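Local coordinates for protein mRNA-decapping enzyme subunit 1 (Saccharomyces cerevisiae, PDB 1Q67) that works with Dcp2 in the decapping complex that removes the 7-methylguanine cap from mRNA, opening the transcript to 5'-to-3' decay, at residues Phe39-Ala44 with Val208-Asn213; Glu189-Lys194 with Ile203-Val208. All blocks are in the same frame, centred on the assembly; numbering follows the deposited sequence.

Contact 1: residues Phe39-Ala44 with Val208-Asn213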
ATOM      1  N   PHE B  39      -2.391 -17.404  -9.488  1.00 37.23           N
ATOM      2  CA  PHE B  39      -1.896 -16.105  -9.906  1.00 37.35           C
ATOM      3  C   PHE B  39      -1.281 -15.355  -8.738  1.00 36.81           C
ATOM      4  O   PHE B  39      -1.751 -15.463  -7.603  1.00 36.24           O
ATOM      5  CB  PHE B  39      -3.064 -15.283 -10.464  1.00 37.60           C
ATOM      6  CG  PHE B  39      -2.728 -13.851 -10.753  1.00 39.67           C
ATOM      7  CD1 PHE B  39      -2.232 -13.476 -11.997  1.00 42.55           C
ATOM      8  CD2 PHE B  39      -2.865 -12.882  -9.766  1.00 40.95           C
ATOM      9  CE1 PHE B  39      -1.882 -12.151 -12.257  1.00 43.42           C
ATOM     10  CE2 PHE B  39      -2.516 -11.557 -10.013  1.00 42.17           C
ATOM     11  CZ  PHE B  39      -2.020 -11.191 -11.262  1.00 42.21           C
ATOM     12  N   HIS B  40      -0.229 -14.601  -9.028  1.00 34.81           N
ATOM     13  CA  HIS B  40       0.413 -13.781  -8.020  1.00 36.76           C
ATOM     14  C   HIS B  40       1.079 -12.603  -8.705  1.00 36.88           C
ATOM     15  O   HIS B  40       1.561 -12.715  -9.828  1.00 36.88           O
ATOM     16  CB  HIS B  40       1.444 -14.571  -7.198  1.00 37.40           C
ATOM     17  CG  HIS B  40       2.642 -15.022  -7.976  1.00 40.36           C
ATOM     18  ND1 HIS B  40       2.670 -16.204  -8.685  1.00 40.70           N
ATOM     19  CD2 HIS B  40       3.855 -14.446  -8.157  1.00 40.93           C
ATOM     20  CE1 HIS B  40       3.848 -16.337  -9.269  1.00 40.39           C
ATOM     21  NE2 HIS B  40       4.585 -15.286  -8.965  1.00 42.48           N
ATOM     22  N   THR B  41       1.063 -11.459  -8.034  1.00 35.96           N
ATOM     23  CA  THR B  41       1.689 -10.256  -8.555  1.00 37.15           C
ATOM     24  C   THR B  41       2.394  -9.687  -7.328  1.00 36.74           C
ATOM     25  O   THR B  41       1.876  -9.775  -6.215  1.00 36.17           O
ATOM     26  CB  THR B  41       0.635  -9.269  -9.141  1.00 37.18           C
ATOM     27  OG1 THR B  41       1.306  -8.229  -9.863  1.00 38.63           O
ATOM     28  CG2 THR B  41      -0.213  -8.659  -8.045  1.00 33.63           C
ATOM     29  N   PRO B  42       3.592  -9.106  -7.515  1.00 37.57           N
ATOM     30  CA  PRO B  42       4.450  -8.512  -6.475  1.00 36.69           C
ATOM     31  C   PRO B  42       3.909  -7.380  -5.613  1.00 36.78           C
ATOM     32  O   PRO B  42       4.091  -7.382  -4.391  1.00 35.23           O
ATOM     33  CB  PRO B  42       5.688  -8.045  -7.257  1.00 37.85           C
ATOM     34  CG  PRO B  42       5.638  -8.833  -8.536  1.00 39.04           C
ATOM     35  CD  PRO B  42       4.180  -8.898  -8.850  1.00 36.34           C
ATOM     36  N   HIS B  43       3.259  -6.408  -6.241  1.00 36.83           N
ATOM     37  CA  HIS B  43       2.774  -5.251  -5.504  1.00 38.71           C
ATOM     38  C   HIS B  43       1.324  -4.868  -5.774  1.00 38.39           C
ATOM     39  O   HIS B  43       0.959  -4.538  -6.903  1.00 40.43           O
ATOM     40  CB  HIS B  43       3.687  -4.064  -5.818  1.00 40.46           C
ATOM     41  CG  HIS B  43       5.146  -4.406  -5.772  1.00 44.76           C
ATOM     42  ND1 HIS B  43       5.813  -4.669  -4.593  1.00 45.33           N
ATOM     43  CD2 HIS B  43       6.049  -4.597  -6.764  1.00 45.85           C
ATOM     44  CE1 HIS B  43       7.062  -5.006  -4.860  1.00 46.38           C
ATOM     45  NE2 HIS B  43       7.232  -4.971  -6.170  1.00 47.99           N
ATOM     46  N   ALA B  44       0.509  -4.901  -4.727  1.00 35.17           N
ATOM     47  CA  ALA B  44      -0.902  -4.550  -4.827  1.00 34.84           C
ATOM     48  C   ALA B  44      -1.301  -3.838  -3.547  1.00 32.71           C
ATOM     49  O   ALA B  44      -0.896  -4.237  -2.461  1.00 34.17           O
ATOM     50  CB  ALA B  44      -1.745  -5.803  -5.015  1.00 32.07           C
ATOM     51  N   VAL B 208       1.262  -3.215 -14.629  1.00 51.19           N
ATOM     52  CA  VAL B 208       0.163  -2.851 -15.515  1.00 51.56           C
ATOM     53  C   VAL B 208      -0.569  -4.038 -16.117  1.00 51.08           C
ATOM     54  O   VAL B 208      -1.765  -4.205 -15.897  1.00 51.05           O
ATOM     55  CB  VAL B 208       0.651  -1.949 -16.672  1.00 53.29           C
ATOM     56  CG1 VAL B 208      -0.524  -1.576 -17.578  1.00 53.06           C
ATOM     57  CG2 VAL B 208       1.313  -0.694 -16.108  1.00 53.52           C
ATOM     58  N   SER B 209       0.152  -4.861 -16.874  1.00 50.21           N
ATOM     59  CA  SER B 209      -0.437  -6.027 -17.526  1.00 49.65           C
ATOM     60  C   SER B 209      -1.135  -6.997 -16.572  1.00 49.15           C
ATOM     61  O   SER B 209      -1.995  -7.773 -16.995  1.00 49.80           O
ATOM     62  CB  SER B 209       0.635  -6.783 -18.323  1.00 49.87           C
ATOM     63  OG  SER B 209       1.673  -7.249 -17.477  1.00 52.03           O
ATOM     64  N   ASP B 210      -0.778  -6.963 -15.292  1.00 47.22           N
ATOM     65  CA  ASP B 210      -1.407  -7.866 -14.336  1.00 46.30           C
ATOM     66  C   ASP B 210      -2.832  -7.477 -13.965  1.00 44.97           C
ATOM     67  O   ASP B 210      -3.589  -8.303 -13.453  1.00 44.53           O
ATOM     68  CB  ASP B 210      -0.565  -7.984 -13.066  1.00 46.77           C
ATOM     69  CG  ASP B 210       0.585  -8.950 -13.228  1.00 48.36           C
ATOM     70  OD1 ASP B 210       0.535  -9.765 -14.175  1.00 49.59           O
ATOM     71  OD2 ASP B 210       1.527  -8.911 -12.407  1.00 48.67           O
ATOM     72  N   ARG B 211      -3.200  -6.228 -14.221  1.00 43.74           N
ATOM     73  CA  ARG B 211      -4.543  -5.762 -13.899  1.00 44.48           C
ATOM     74  C   ARG B 211      -5.574  -6.467 -14.772  1.00 42.79           C
ATOM     75  O   ARG B 211      -6.593  -6.951 -14.282  1.00 40.75           O
ATOM     76  CB  ARG B 211      -4.646  -4.252 -14.100  1.00 46.08           C
ATOM     77  CG  ARG B 211      -3.713  -3.465 -13.206  1.00 49.14           C
ATOM     78  CD  ARG B 211      -3.650  -2.005 -13.614  1.00 50.20           C
ATOM     79  NE  ARG B 211      -2.535  -1.334 -12.955  1.00 51.56           N
ATOM     80  CZ  ARG B 211      -2.091  -0.127 -13.285  1.00 51.25           C
ATOM     81  NH1 ARG B 211      -2.667   0.548 -14.271  1.00 50.25           N
ATOM     82  NH2 ARG B 211      -1.069   0.400 -12.631  1.00 52.15           N
ATOM     83  N   GLN B 212      -5.290  -6.532 -16.067  1.00 42.11           N
ATOM     84  CA  GLN B 212      -6.189  -7.174 -17.011  1.00 43.26           C
ATOM     85  C   GLN B 212      -6.216  -8.684 -16.776  1.00 42.33           C
ATOM     86  O   GLN B 212      -7.268  -9.319 -16.856  1.00 42.35           O
ATOM     87  CB  GLN B 212      -5.744  -6.874 -18.446  1.00 45.37           C
ATOM     88  CG  GLN B 212      -6.888  -6.848 -19.431  1.00 50.72           C
ATOM     89  CD  GLN B 212      -7.885  -5.740 -19.125  1.00 51.78           C
ATOM     90  OE1 GLN B 212      -9.072  -5.857 -19.418  1.00 53.36           O
ATOM     91  NE2 GLN B 212      -7.401  -4.654 -18.539  1.00 52.97           N
ATOM     92  N   ASN B 213      -5.057  -9.259 -16.476  1.00 41.35           N
ATOM     93  CA  ASN B 213      -4.975 -10.691 -16.226  1.00 41.31           C
ATOM     94  C   ASN B 213      -5.718 -11.141 -14.969  1.00 40.79           C
ATOM     95  O   ASN B 213      -6.308 -12.218 -14.956  1.00 41.15           O
ATOM     96  CB  ASN B 213      -3.511 -11.126 -16.142  1.00 45.68           C
ATOM     97  CG  ASN B 213      -2.823 -11.091 -17.488  1.00 49.48           C
ATOM     98  OD1 ASN B 213      -2.936 -10.112 -18.228  1.00 54.98           O
ATOM     99  ND2 ASN B 213      -2.104 -12.156 -17.818  1.00 53.39           N
TER

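Contact 2: residues Glu189-Lys194 with Ile203-Val208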
ATOM      1  N   GLU B 189      -7.057   2.555 -13.210  1.00 55.67           N
ATOM      2  CA  GLU B 189      -5.929   1.861 -12.590  1.00 55.48           C
ATOM      3  C   GLU B 189      -6.315   0.798 -11.561  1.00 52.66           C
ATOM      4  O   GLU B 189      -5.474   0.005 -11.142  1.00 53.16           O
ATOM      5  CB  GLU B 189      -5.006   2.884 -11.920  1.00 59.42           C
ATOM      6  CG  GLU B 189      -4.602   4.049 -12.813  1.00 63.55           C
ATOM      7  CD  GLU B 189      -3.994   5.196 -12.025  1.00 67.22           C
ATOM      8  OE1 GLU B 189      -2.910   5.005 -11.428  1.00 68.56           O
ATOM      9  OE2 GLU B 189      -4.607   6.291 -11.996  1.00 68.59           O
ATOM     10  N   LEU B 190      -7.581   0.775 -11.165  1.00 49.06           N
ATOM     11  CA  LEU B 190      -8.040  -0.171 -10.155  1.00 45.83           C
ATOM     12  C   LEU B 190      -8.778  -1.403 -10.645  1.00 45.25           C
ATOM     13  O   LEU B 190      -9.472  -1.375 -11.663  1.00 45.78           O
ATOM     14  CB  LEU B 190      -8.973   0.530  -9.163  1.00 45.36           C
ATOM     15  CG  LEU B 190      -8.485   1.602  -8.198  1.00 45.07           C
ATOM     16  CD1 LEU B 190      -9.685   2.167  -7.460  1.00 46.20           C
ATOM     17  CD2 LEU B 190      -7.497   1.004  -7.202  1.00 46.29           C
ATOM     18  N   VAL B 191      -8.622  -2.494  -9.904  1.00 42.46           N
ATOM     19  CA  VAL B 191      -9.368  -3.704 -10.191  1.00 38.44           C
ATOM     20  C   VAL B 191     -10.378  -3.627  -9.065  1.00 37.71           C
ATOM     21  O   VAL B 191     -10.004  -3.608  -7.897  1.00 36.62           O
ATOM     22  CB  VAL B 191      -8.537  -4.975 -10.046  1.00 38.00           C
ATOM     23  CG1 VAL B 191      -9.467  -6.194 -10.047  1.00 32.66           C
ATOM     24  CG2 VAL B 191      -7.543  -5.070 -11.197  1.00 34.62           C
ATOM     25  N   ILE B 192     -11.651  -3.536  -9.430  1.00 38.63           N
ATOM     26  CA  ILE B 192     -12.730  -3.411  -8.465  1.00 38.55           C
ATOM     27  C   ILE B 192     -13.460  -4.726  -8.256  1.00 38.64           C
ATOM     28  O   ILE B 192     -13.961  -5.331  -9.202  1.00 39.23           O
ATOM     29  CB  ILE B 192     -13.706  -2.306  -8.926  1.00 39.25           C
ATOM     30  CG1 ILE B 192     -12.943  -0.978  -8.993  1.00 39.72           C
ATOM     31  CG2 ILE B 192     -14.890  -2.201  -7.980  1.00 38.98           C
ATOM     32  CD1 ILE B 192     -13.745   0.193  -9.520  1.00 43.19           C
ATOM     33  N   ILE B 193     -13.503  -5.169  -7.006  1.00 39.24           N
ATOM     34  CA  ILE B 193     -14.147  -6.421  -6.666  1.00 39.92           C
ATOM     35  C   ILE B 193     -15.308  -6.228  -5.702  1.00 41.17           C
ATOM     36  O   ILE B 193     -15.172  -5.562  -4.667  1.00 40.05           O
ATOM     37  CB  ILE B 193     -13.130  -7.409  -6.046  1.00 40.93           C
ATOM     38  CG1 ILE B 193     -12.061  -7.766  -7.080  1.00 41.22           C
ATOM     39  CG2 ILE B 193     -13.839  -8.672  -5.571  1.00 40.92           C
ATOM     40  CD1 ILE B 193     -10.984  -8.687  -6.554  1.00 41.70           C
ATOM     41  N   LYS B 194     -16.452  -6.807  -6.061  1.00 41.99           N
ATOM     42  CA  LYS B 194     -17.646  -6.733  -5.232  1.00 42.28           C
ATOM     43  C   LYS B 194     -17.775  -8.049  -4.472  1.00 42.30           C
ATOM     44  O   LYS B 194     -17.742  -9.134  -5.051  1.00 40.41           O
ATOM     45  CB  LYS B 194     -18.897  -6.489  -6.085  1.00 45.94           C
ATOM     46  CG  LYS B 194     -20.122  -6.082  -5.269  1.00 49.07           C
ATOM     47  CD  LYS B 194     -21.390  -6.037  -6.112  1.00 52.21           C
ATOM     48  CE  LYS B 194     -21.864  -7.444  -6.479  1.00 54.40           C
ATOM     49  NZ  LYS B 194     -22.168  -8.271  -5.259  1.00 54.94           N
ATOM     50  N   ILE B 203      -8.361  -2.604  -5.847  1.00 35.38           N
ATOM     51  CA  ILE B 203      -6.994  -3.060  -5.709  1.00 35.80           C
ATOM     52  C   ILE B 203      -6.110  -2.394  -6.752  1.00 35.90           C
ATOM     53  O   ILE B 203      -6.322  -2.577  -7.950  1.00 33.99           O
ATOM     54  CB  ILE B 203      -6.884  -4.597  -5.872  1.00 36.73           C
ATOM     55  CG1 ILE B 203      -7.798  -5.307  -4.867  1.00 35.61           C
ATOM     56  CG2 ILE B 203      -5.443  -5.040  -5.635  1.00 37.94           C
ATOM     57  CD1 ILE B 203      -7.851  -6.817  -5.056  1.00 35.39           C
ATOM     58  N   TRP B 204      -5.138  -1.603  -6.294  1.00 36.41           N
ATOM     59  CA  TRP B 204      -4.204  -0.947  -7.206  1.00 38.01           C
ATOM     60  C   TRP B 204      -3.063  -1.928  -7.417  1.00 37.52           C
ATOM     61  O   TRP B 204      -2.435  -2.373  -6.458  1.00 39.10           O
ATOM     62  CB  TRP B 204      -3.639   0.352  -6.613  1.00 40.25           C
ATOM     63  CG  TRP B 204      -2.649   1.013  -7.538  1.00 44.49           C
ATOM     64  CD1 TRP B 204      -2.939   1.760  -8.643  1.00 46.14           C
ATOM     65  CD2 TRP B 204      -1.218   0.882  -7.509  1.00 45.95           C
ATOM     66  NE1 TRP B 204      -1.783   2.095  -9.307  1.00 47.59           N
ATOM     67  CE2 TRP B 204      -0.711   1.573  -8.630  1.00 47.91           C
ATOM     68  CE3 TRP B 204      -0.314   0.253  -6.639  1.00 49.63           C
ATOM     69  CZ2 TRP B 204       0.665   1.644  -8.916  1.00 50.04           C
ATOM     70  CZ3 TRP B 204       1.062   0.327  -6.921  1.00 50.08           C
ATOM     71  CH2 TRP B 204       1.533   1.020  -8.048  1.00 48.60           C
ATOM     72  N   ILE B 205      -2.794  -2.267  -8.668  1.00 38.98           N
ATOM     73  CA  ILE B 205      -1.728  -3.202  -8.971  1.00 42.44           C
ATOM     74  C   ILE B 205      -0.632  -2.511  -9.780  1.00 44.10           C
ATOM     75  O   ILE B 205      -0.897  -1.921 -10.823  1.00 43.04           O
ATOM     76  CB  ILE B 205      -2.274  -4.416  -9.745  1.00 43.25           C
ATOM     77  CG1 ILE B 205      -3.309  -5.151  -8.878  1.00 42.52           C
ATOM     78  CG2 ILE B 205      -1.131  -5.341 -10.133  1.00 43.19           C
ATOM     79  CD1 ILE B 205      -4.003  -6.306  -9.575  1.00 44.90           C
ATOM     80  N   HIS B 206       0.599  -2.588  -9.282  1.00 47.49           N
ATOM     81  CA  HIS B 206       1.728  -1.948  -9.943  1.00 51.04           C
ATOM     82  C   HIS B 206       2.021  -2.487 -11.342  1.00 51.70           C
ATOM     83  O   HIS B 206       2.185  -1.708 -12.275  1.00 52.27           O
ATOM     84  CB  HIS B 206       2.986  -2.059  -9.082  1.00 54.79           C
ATOM     85  CG  HIS B 206       4.125  -1.236  -9.595  1.00 59.53           C
ATOM     86  ND1 HIS B 206       4.123   0.143  -9.553  1.00 61.55           N
ATOM     87  CD2 HIS B 206       5.264  -1.592 -10.233  1.00 60.40           C
ATOM     88  CE1 HIS B 206       5.210   0.600 -10.148  1.00 61.06           C
ATOM     89  NE2 HIS B 206       5.918  -0.431 -10.571  1.00 61.10           N
ATOM     90  N   THR B 207       2.101  -3.806 -11.494  1.00 51.44           N
ATOM     91  CA  THR B 207       2.364  -4.381 -12.812  1.00 51.65           C
ATOM     92  C   THR B 207       1.131  -4.134 -13.679  1.00 51.44           C
ATOM     93  O   THR B 207       0.088  -4.757 -13.485  1.00 50.48           O
ATOM     94  CB  THR B 207       2.634  -5.901 -12.730  1.00 52.36           C
ATOM     95  OG1 THR B 207       3.718  -6.149 -11.824  1.00 52.44           O
ATOM     96  CG2 THR B 207       3.006  -6.453 -14.103  1.00 51.77           C
ATOM     97  N   VAL B 208       1.262  -3.215 -14.629  1.00 51.19           N
ATOM     98  CA  VAL B 208       0.163  -2.851 -15.515  1.00 51.56           C
ATOM     99  C   VAL B 208      -0.569  -4.038 -16.117  1.00 51.08           C
ATOM    100  O   VAL B 208      -1.765  -4.205 -15.897  1.00 51.05           O
ATOM    101  CB  VAL B 208       0.651  -1.949 -16.672  1.00 53.29           C
ATOM    102  CG1 VAL B 208      -0.524  -1.576 -17.578  1.00 53.06           C
ATOM    103  CG2 VAL B 208       1.313  -0.694 -16.108  1.00 53.52           C
TER

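Contact 1: residues Phe39-Ala44 with Val208-Asn213
Asp210, near the N-terminal end of helix 208-223, receives a hydrogen bond from Thr41, close to the corner where the chain passes from strand 34-41 into strand 43-50. The closing helix of this PH-like fold here runs nearly antiparallel to strand 39-41, with the axes of the two short segments 9.8 Å apart at closest approach. Thr41 OG1, anti to its backbone N (chi1 -169°), donates to Asp210 OD2 at 2.6 Å, meeting the oxygen on its anti side and 26° out of the carboxylate plane. The other oxygen faces Phe39: Asp210 OD1 lies 3.9 Å from Phe39 CE1, at the ring edge and near its plane. Asp210 CB also meets this edge, 4.0 Å from Phe39 CZ, and carboxylate and ring stand 82° apart. Arg211 leaves the helix on another side; its NE bonds to Ile205 O and its chain packs on Trp204. One turn beyond Asp210, Asn213 adds a looser contact, its CB 4.3 Å from Phe39 CE1. Further along the helix, Ile214 and Leu217 also pack on the Phe39 ring, and Thr41 is buried with Leu65, Ile205 and Thr207 around it. The two oxygens of Asp210 thus have different surroundings, a hydroxyl donor at OD2 and the weakly electropositive C-H rim of a phenyl ring at OD1. The hydroxyl donor and the nearby N-terminal end of the helix would be expected to favour the charged carboxylate, the phenyl rim adding at most a little.

Contact 2: residues Glu189-Lys194 with Ile203-Val208
Val191 and Ile203 form an antiparallel hydrogen-bonded pair in the beta hairpin of strands 190-194 and 200-205, part of one sheet of the PH-like sandwich. Val191 N donates to Ile203 O over 3.0 Å at 165°, and Ile203 N returns a bond to Val191 O of 2.8 Å. The pairing is continued by the backbone of Ile193 with Tyr201. On the face carrying Val191, Ile193 and Ile203, the contact is apolar and made by branch ends. Val191 CG2, set beside its backbone N and anti to the carbonyl carbon, reaches Ile205 CD1 at 4.1 Å, while Ile193 CD1 meets Ile203 CD1 at 3.9 Å, the two chains crossing at a slant. Helix 208-223 packs against this face through Ile214 and Ile218. On the other face Leu190 CD2 rests against the backbone of the neighbouring strand, 3.6 Å from Trp204 N, and touches the CB of the tryptophan. The Trp204 ring also meets His43 of the second subunit. Glu189 brings its carboxylate to the edge of the indole, with the two planes 81° apart; OE1 stops 3.8 Å from Trp204 NE1, a buried nitrogen with no hydrogen-bond partner in the model.

From the N terminus, the chain runs along strand 34-41, turns at Pro42 and enters strand 43-50, passing from one sheet of the sandwich to the other. Contact 1 closes a long loop by bringing this corner to the start of helix 208-223. Nested inside that loop, contact 2 closes the short hairpin 190-194/200-205 just before the helix, and Val208 belongs to both contacts. Strand 200-205 lies beside strand 43-50 in the five-stranded sheet, where His43 O and His206 N lie 3.1 Å apart, probably hydrogen-bonded. Together the contacts tie strand 34-41, outermost in the four-stranded sheet within this chain, the hairpin and the C-terminal helix together on one side of the chain's centre.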